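Alkylpurine DNA glycosylase AlkC (Pseudomonas fluorescens, PDB 5VHV) is a DNA glycosylase that excises alkylated purine bases from DNA in base excision repair, without flipping the damaged nucleotide out of the helix. Local coordinates at residues D64-L69 with F100-A105; L71-A76 with L107-T112. All blocks are in the same frame, centred on the assembly; numbering follows the deposited sequence.

Contact 1 of 2, residues D64-L69 with F100-A105; sequences DYPQTL and FKRSMA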
loop_
_atom_site.group_PDB
_atom_site.type_symbol
_atom_site.label_atom_id
_atom_site.label_comp_id
_atom_site.label_asym_id
_atom_site.label_seq_id
_atom_site.Cartn_x
_atom_site.Cartn_y
_atom_site.Cartn_z
ATOM N N ASP A 64 6.763 29.045 -21.312
ATOM C CA ASP A 64 5.967 29.201 -20.105
ATOM C C ASP A 64 5.299 27.883 -19.727
ATOM O O ASP A 64 5.510 26.835 -20.348
ATOM C CB ASP A 64 4.959 30.333 -20.284
ATOM C CG ASP A 64 3.881 30.037 -21.319
ATOM O OD1 ASP A 64 3.683 28.871 -21.725
ATOM O OD2 ASP A 64 3.212 31.005 -21.724
ATOM N N TYR A 65 4.494 27.935 -18.664
ATOM C CA TYR A 65 3.921 26.700 -18.134
ATOM C C TYR A 65 2.932 26.059 -19.102
ATOM O O TYR A 65 3.084 24.862 -19.410
ATOM C CB TYR A 65 3.306 26.982 -16.757
ATOM C CG TYR A 65 2.626 25.801 -16.131
ATOM C CD1 TYR A 65 3.363 24.736 -15.664
ATOM C CD2 TYR A 65 1.242 25.746 -16.002
ATOM C CE1 TYR A 65 2.743 23.640 -15.081
ATOM C CE2 TYR A 65 0.619 24.667 -15.427
ATOM C CZ TYR A 65 1.364 23.614 -14.959
ATOM O OH TYR A 65 0.756 22.508 -14.383
ATOM N N PRO A 66 1.919 26.758 -19.618
ATOM C CA PRO A 66 1.030 26.101 -20.593
ATOM C C PRO A 66 1.761 25.563 -21.811
ATOM O O PRO A 66 1.439 24.467 -22.287
ATOM C CB PRO A 66 0.040 27.211 -20.974
ATOM C CG PRO A 66 0.099 28.198 -19.843
ATOM C CD PRO A 66 1.517 28.156 -19.353
ATOM N N GLN A 67 2.739 26.304 -22.334
ATOM C CA GLN A 67 3.489 25.835 -23.497
ATOM C C GLN A 67 4.297 24.588 -23.169
ATOM O O GLN A 67 4.358 23.644 -23.971
ATOM C CB GLN A 67 4.422 26.937 -24.004
ATOM C CG GLN A 67 3.732 28.171 -24.570
ATOM C CD GLN A 67 4.714 29.317 -24.837
ATOM O OE1 GLN A 67 5.688 29.523 -24.098
ATOM N NE2 GLN A 67 4.461 30.057 -25.903
ATOM N N THR A 68 4.927 24.557 -21.999
ATOM C CA THR A 68 5.665 23.360 -21.612
ATOM C C THR A 68 4.715 22.178 -21.435
ATOM O O THR A 68 5.032 21.055 -21.845
ATOM C CB THR A 68 6.484 23.617 -20.335
ATOM O OG1 THR A 68 7.395 24.707 -20.562
ATOM C CG2 THR A 68 7.285 22.385 -19.954
ATOM N N LEU A 69 3.535 22.408 -20.844
ATOM C CA LEU A 69 2.581 21.310 -20.677
ATOM C C LEU A 69 2.209 20.701 -22.024
ATOM O O LEU A 69 2.085 19.476 -22.147
ATOM C CB LEU A 69 1.322 21.790 -19.950
ATOM C CG LEU A 69 1.342 21.922 -18.431
ATOM C CD1 LEU A 69 -0.076 22.231 -17.978
ATOM C CD2 LEU A 69 1.878 20.673 -17.732
ATOM N N PHE A 100 -4.590 26.300 -11.544
ATOM C CA PHE A 100 -5.209 25.125 -10.927
ATOM C C PHE A 100 -5.972 24.282 -11.939
ATOM O O PHE A 100 -5.776 23.064 -12.023
ATOM C CB PHE A 100 -6.132 25.564 -9.791
ATOM C CG PHE A 100 -6.787 24.424 -9.075
ATOM C CD1 PHE A 100 -6.115 23.750 -8.079
ATOM C CD2 PHE A 100 -8.070 24.008 -9.411
ATOM C CE1 PHE A 100 -6.712 22.694 -7.421
ATOM C CE2 PHE A 100 -8.651 22.930 -8.752
ATOM C CZ PHE A 100 -7.970 22.291 -7.767
ATOM N N LYS A 101 -6.867 24.901 -12.710
ATOM C CA LYS A 101 -7.730 24.086 -13.552
ATOM C C LYS A 101 -6.920 23.378 -14.627
ATOM O O LYS A 101 -7.134 22.191 -14.902
ATOM C CB LYS A 101 -8.837 24.954 -14.143
ATOM C CG LYS A 101 -9.897 25.217 -13.090
ATOM C CD LYS A 101 -10.856 26.317 -13.439
ATOM C CE LYS A 101 -11.851 26.487 -12.302
ATOM N NZ LYS A 101 -12.580 27.764 -12.400
ATOM N N ARG A 102 -5.944 24.076 -15.199
ATOM C CA ARG A 102 -5.096 23.437 -16.196
ATOM C C ARG A 102 -4.299 22.302 -15.572
ATOM O O ARG A 102 -4.113 21.251 -16.198
ATOM C CB ARG A 102 -4.158 24.469 -16.815
ATOM C CG ARG A 102 -3.511 24.013 -18.092
ATOM C CD ARG A 102 -2.431 24.990 -18.541
ATOM N NE ARG A 102 -2.961 26.320 -18.822
ATOM C CZ ARG A 102 -3.491 26.694 -19.980
ATOM N NH1 ARG A 102 -3.590 25.827 -20.985
ATOM N NH2 ARG A 102 -3.920 27.940 -20.128
ATOM N N SER A 103 -3.803 22.507 -14.345
ATOM C CA SER A 103 -3.024 21.482 -13.664
ATOM C C SER A 103 -3.870 20.254 -13.344
ATOM O O SER A 103 -3.412 19.117 -13.514
ATOM C CB SER A 103 -2.399 22.059 -12.398
ATOM O OG SER A 103 -1.388 23.005 -12.754
ATOM N N MET A 104 -5.119 20.458 -12.926
ATOM C CA MET A 104 -5.979 19.310 -12.673
ATOM C C MET A 104 -6.198 18.510 -13.948
ATOM O O MET A 104 -6.177 17.270 -13.919
ATOM C CB MET A 104 -7.320 19.755 -12.091
ATOM C CG MET A 104 -7.244 20.286 -10.666
ATOM S SD MET A 104 -6.513 19.162 -9.469
ATOM C CE MET A 104 -4.877 19.888 -9.298
ATOM N N ALA A 105 -6.430 19.195 -15.069
ATOM C CA ALA A 105 -6.639 18.496 -16.327
ATOM C C ALA A 105 -5.387 17.732 -16.714
ATOM O O ALA A 105 -5.471 16.594 -17.193
ATOM C CB ALA A 105 -7.039 19.474 -17.438
HETATM O O HOH W 1 -1.088 23.876 -22.053
#
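The phenol of Y65 reaches across to S103, where its OH donates a hydrogen bond of 2.7 Å to S103 OG. CG of Y65 lies anti to the backbone N (chi1 177°), and from there the ring extends toward helix 100-110; L69 CG, one turn on, rests against one face of the ring, offset toward the rim. S103 OG, anti to its own carbonyl carbon, accepts from Y65 and also lies within hydrogen-bonding reach of the G96 and D99 carbonyls, to either of which its own proton may go. A phenylalanine in place of Y65 would probably leave S103 OG without its tyrosine donor and this tie between the two helices missing. R102 carries the rest of the contact. Its chain runs out straight, with CG anti to the backbone N, and then bends at chi3 (-62°), which places NE beside P66; the guanidinium lies across the pyrrolidine. The two side chains cross at about a right angle, and P66 CB sits over the centre of one guanidinium face, 3.7 Å from R102 CZ. The aliphatic part of the arginine packs as well, R102 CD lying 3.7 Å from L69 CD1. The charge itself is met by D99, which forms a salt bridge with R102 NE; a water held by P66 O at 2.6 Å makes a weak bond to R102 NH1. At the start of helix 65-75, D64 and Q67 form a capping box: Q67 N donates to D64 OD1 (2.8 Å), and D64 N donates to Q67 OE1 (3.0 Å). The segment axes of 65-69 and 100-105 run nearly parallel, 12° apart, at 11.6 Å, far enough that side chains make the contact. Helix 87-95 packs on Y65 and S103 through V92, and helix 119-126 adds F123 against S103.

Contact 2 of 2, residues L71-A76 with L107-T112; sequences LLYALA and LKYFTT
Y73 and Y109 lie face on face in an offset stack, their planes only 2° apart and their centroids 4.1 Å from each other. Y109 CD2 sits over the centre of the Y73 ring, and Y73 CD2 over that of Y109. At the edge of the Y109 ring, in its plane, is CE1 of its neighbour F110. The F110 ring in turn has A76 CB and L72 O near its plane, the carbonyl oxygen 3.5 Å from F110 CE1. F110 is oblique to Y73, planes at 61°, with F110 CZ 4.0 Å from Y73 CD1, and the three rings make an aromatic cluster. The cluster joins the C-terminal parts of helices 65-75 and 100-110, consistent with the HEAT-like helical-repeat solenoid of the DNA alkylation repair family. Y109 CG is anti to the backbone N (chi1 171°), which sends the ring toward helix 65-75; its OH then donates to Y73 O at 2.8 Å, from a position tilted out of the carbonyl plane. One residue thus grips Y73 twice, by ring and by hydroxyl. L72 CB packs on F110 CZ at 3.8 Å, and A76 CB fills in beside both Y109 and F110; F113 also meets the Y109 ring and touches A76.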
loop_
_atom_site.group_PDB
_atom_site.type_symbol
_atom_site.label_atom_id
_atom_site.label_comp_id
_atom_site.label_asym_id
_atom_site.label_seq_id
_atom_site.Cartn_x
_atom_site.Cartn_y
_atom_site.Cartn_z
ATOM N N LEU A 71 4.094 20.359 -24.605
ATOM C CA LEU A 71 5.168 19.430 -24.955
ATOM C C LEU A 71 5.081 18.155 -24.128
ATOM O O LEU A 71 5.308 17.054 -24.638
ATOM C CB LEU A 71 6.529 20.069 -24.737
ATOM C CG LEU A 71 6.812 21.364 -25.498
ATOM C CD1 LEU A 71 8.207 21.847 -25.175
ATOM C CD2 LEU A 71 6.651 21.169 -27.007
ATOM N N LEU A 72 4.803 18.292 -22.836
ATOM C CA LEU A 72 4.798 17.130 -21.960
ATOM C C LEU A 72 3.611 16.206 -22.254
ATOM O O LEU A 72 3.725 14.980 -22.094
ATOM C CB LEU A 72 4.800 17.597 -20.510
ATOM C CG LEU A 72 6.044 18.417 -20.074
ATOM C CD1 LEU A 72 5.898 18.806 -18.610
ATOM C CD2 LEU A 72 7.355 17.652 -20.275
ATOM N N TYR A 73 2.475 16.760 -22.692
ATOM C CA TYR A 73 1.394 15.913 -23.185
ATOM C C TYR A 73 1.876 15.035 -24.335
ATOM O O TYR A 73 1.531 13.848 -24.403
ATOM C CB TYR A 73 0.208 16.754 -23.653
ATOM C CG TYR A 73 -0.856 17.085 -22.622
ATOM C CD1 TYR A 73 -0.532 17.695 -21.413
ATOM C CD2 TYR A 73 -2.203 16.800 -22.874
ATOM C CE1 TYR A 73 -1.518 18.021 -20.486
ATOM C CE2 TYR A 73 -3.200 17.121 -21.961
ATOM C CZ TYR A 73 -2.856 17.730 -20.765
ATOM O OH TYR A 73 -3.848 18.056 -19.857
ATOM N N ALA A 74 2.651 15.607 -25.269
ATOM C CA ALA A 74 3.149 14.813 -26.387
ATOM C C ALA A 74 4.237 13.849 -25.949
ATOM O O ALA A 74 4.374 12.764 -26.531
ATOM C CB ALA A 74 3.677 15.713 -27.496
ATOM N N LEU A 75 4.999 14.214 -24.913
ATOM C CA LEU A 75 6.074 13.354 -24.442
ATOM C C LEU A 75 5.526 12.087 -23.782
ATOM O O LEU A 75 6.127 11.013 -23.908
ATOM C CB LEU A 75 6.956 14.124 -23.459
ATOM C CG LEU A 75 8.190 13.372 -22.957
ATOM C CD1 LEU A 75 9.197 13.167 -24.058
ATOM C CD2 LEU A 75 8.803 14.091 -21.742
ATOM N N ALA A 76 4.384 12.184 -23.108
ATOM C CA ALA A 76 3.930 11.078 -22.264
ATOM C C ALA A 76 3.859 9.744 -22.995
ATOM O O ALA A 76 4.450 8.771 -22.501
ATOM C CB ALA A 76 2.587 11.447 -21.626
ATOM N N LEU A 107 -3.090 16.471 -14.597
ATOM C CA LEU A 107 -2.929 15.288 -13.754
ATOM C C LEU A 107 -3.874 14.185 -14.200
ATOM O O LEU A 107 -3.514 12.997 -14.199
ATOM C CB LEU A 107 -3.169 15.631 -12.277
ATOM C CG LEU A 107 -2.166 16.577 -11.608
ATOM C CD1 LEU A 107 -2.537 16.794 -10.117
ATOM C CD2 LEU A 107 -0.744 16.086 -11.734
ATOM N N LYS A 108 -5.085 14.560 -14.608
ATOM C CA LYS A 108 -6.038 13.543 -15.041
ATOM C C LYS A 108 -5.532 12.844 -16.297
ATOM O O LYS A 108 -5.725 11.634 -16.475
ATOM C CB LYS A 108 -7.398 14.179 -15.308
ATOM C CG LYS A 108 -8.465 13.188 -15.736
ATOM C CD LYS A 108 -9.746 13.896 -16.186
ATOM C CE LYS A 108 -10.729 12.870 -16.712
ATOM N NZ LYS A 108 -12.042 13.470 -17.095
ATOM N N TYR A 109 -4.894 13.601 -17.181
ATOM C CA TYR A 109 -4.305 13.032 -18.391
ATOM C C TYR A 109 -3.079 12.178 -18.067
ATOM O O TYR A 109 -2.964 11.033 -18.525
ATOM C CB TYR A 109 -3.927 14.162 -19.342
ATOM C CG TYR A 109 -3.115 13.724 -20.542
ATOM C CD1 TYR A 109 -3.728 13.150 -21.640
ATOM C CD2 TYR A 109 -1.732 13.882 -20.564
ATOM C CE1 TYR A 109 -2.982 12.757 -22.764
ATOM C CE2 TYR A 109 -0.983 13.492 -21.670
ATOM C CZ TYR A 109 -1.618 12.950 -22.766
ATOM O OH TYR A 109 -0.873 12.546 -23.865
ATOM N N PHE A 110 -2.140 12.727 -17.297
ATOM C CA PHE A 110 -0.886 12.016 -17.007
ATOM C C PHE A 110 -1.084 10.753 -16.168
ATOM O O PHE A 110 -0.271 9.823 -16.260
ATOM C CB PHE A 110 0.100 12.937 -16.280
ATOM C CG PHE A 110 0.716 14.024 -17.142
ATOM C CD1 PHE A 110 1.132 13.770 -18.445
ATOM C CD2 PHE A 110 0.919 15.293 -16.614
ATOM C CE1 PHE A 110 1.704 14.783 -19.214
ATOM C CE2 PHE A 110 1.515 16.310 -17.372
ATOM C CZ PHE A 110 1.892 16.060 -18.672
ATOM N N THR A 111 -2.124 10.698 -15.328
ATOM C CA THR A 111 -2.220 9.597 -14.377
ATOM C C THR A 111 -2.395 8.247 -15.079
ATOM O O THR A 111 -2.000 7.214 -14.518
ATOM C CB THR A 111 -3.355 9.853 -13.367
ATOM O OG1 THR A 111 -3.111 9.099 -12.171
ATOM C CG2 THR A 111 -4.723 9.486 -13.920
ATOM N N THR A 112 -2.931 8.226 -16.307
ATOM C CA THR A 112 -3.026 6.961 -17.035
ATOM C C THR A 112 -1.666 6.440 -17.503
ATOM O O THR A 112 -1.506 5.231 -17.714
ATOM C CB THR A 112 -3.965 7.109 -18.240
ATOM O OG1 THR A 112 -3.396 8.001 -19.210
ATOM C CG2 THR A 112 -5.325 7.659 -17.812
#

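Contacts 1 and 2 join the same two helices, 65-75 and 100-110, at successive levels, their centres 11 Å apart. Contact 1, near the N-terminal ends, is partly buried and mixed: one hydroxyl pair, and an arginine laid over P66 and L69 at the surface, with a water beside it. Contact 2, toward the C-terminal ends, is buried and largely aromatic, and it covers more area, 291 against 209 Å². Each uses a tyrosine hydroxyl as donor, but to a side chain in the first and to a backbone carbonyl in the second. The two meet where Y73 OH packs against A105 O. Contact 2 lies nearer the bound DNA, about 11 Å from its nearest atom against about 20 Å.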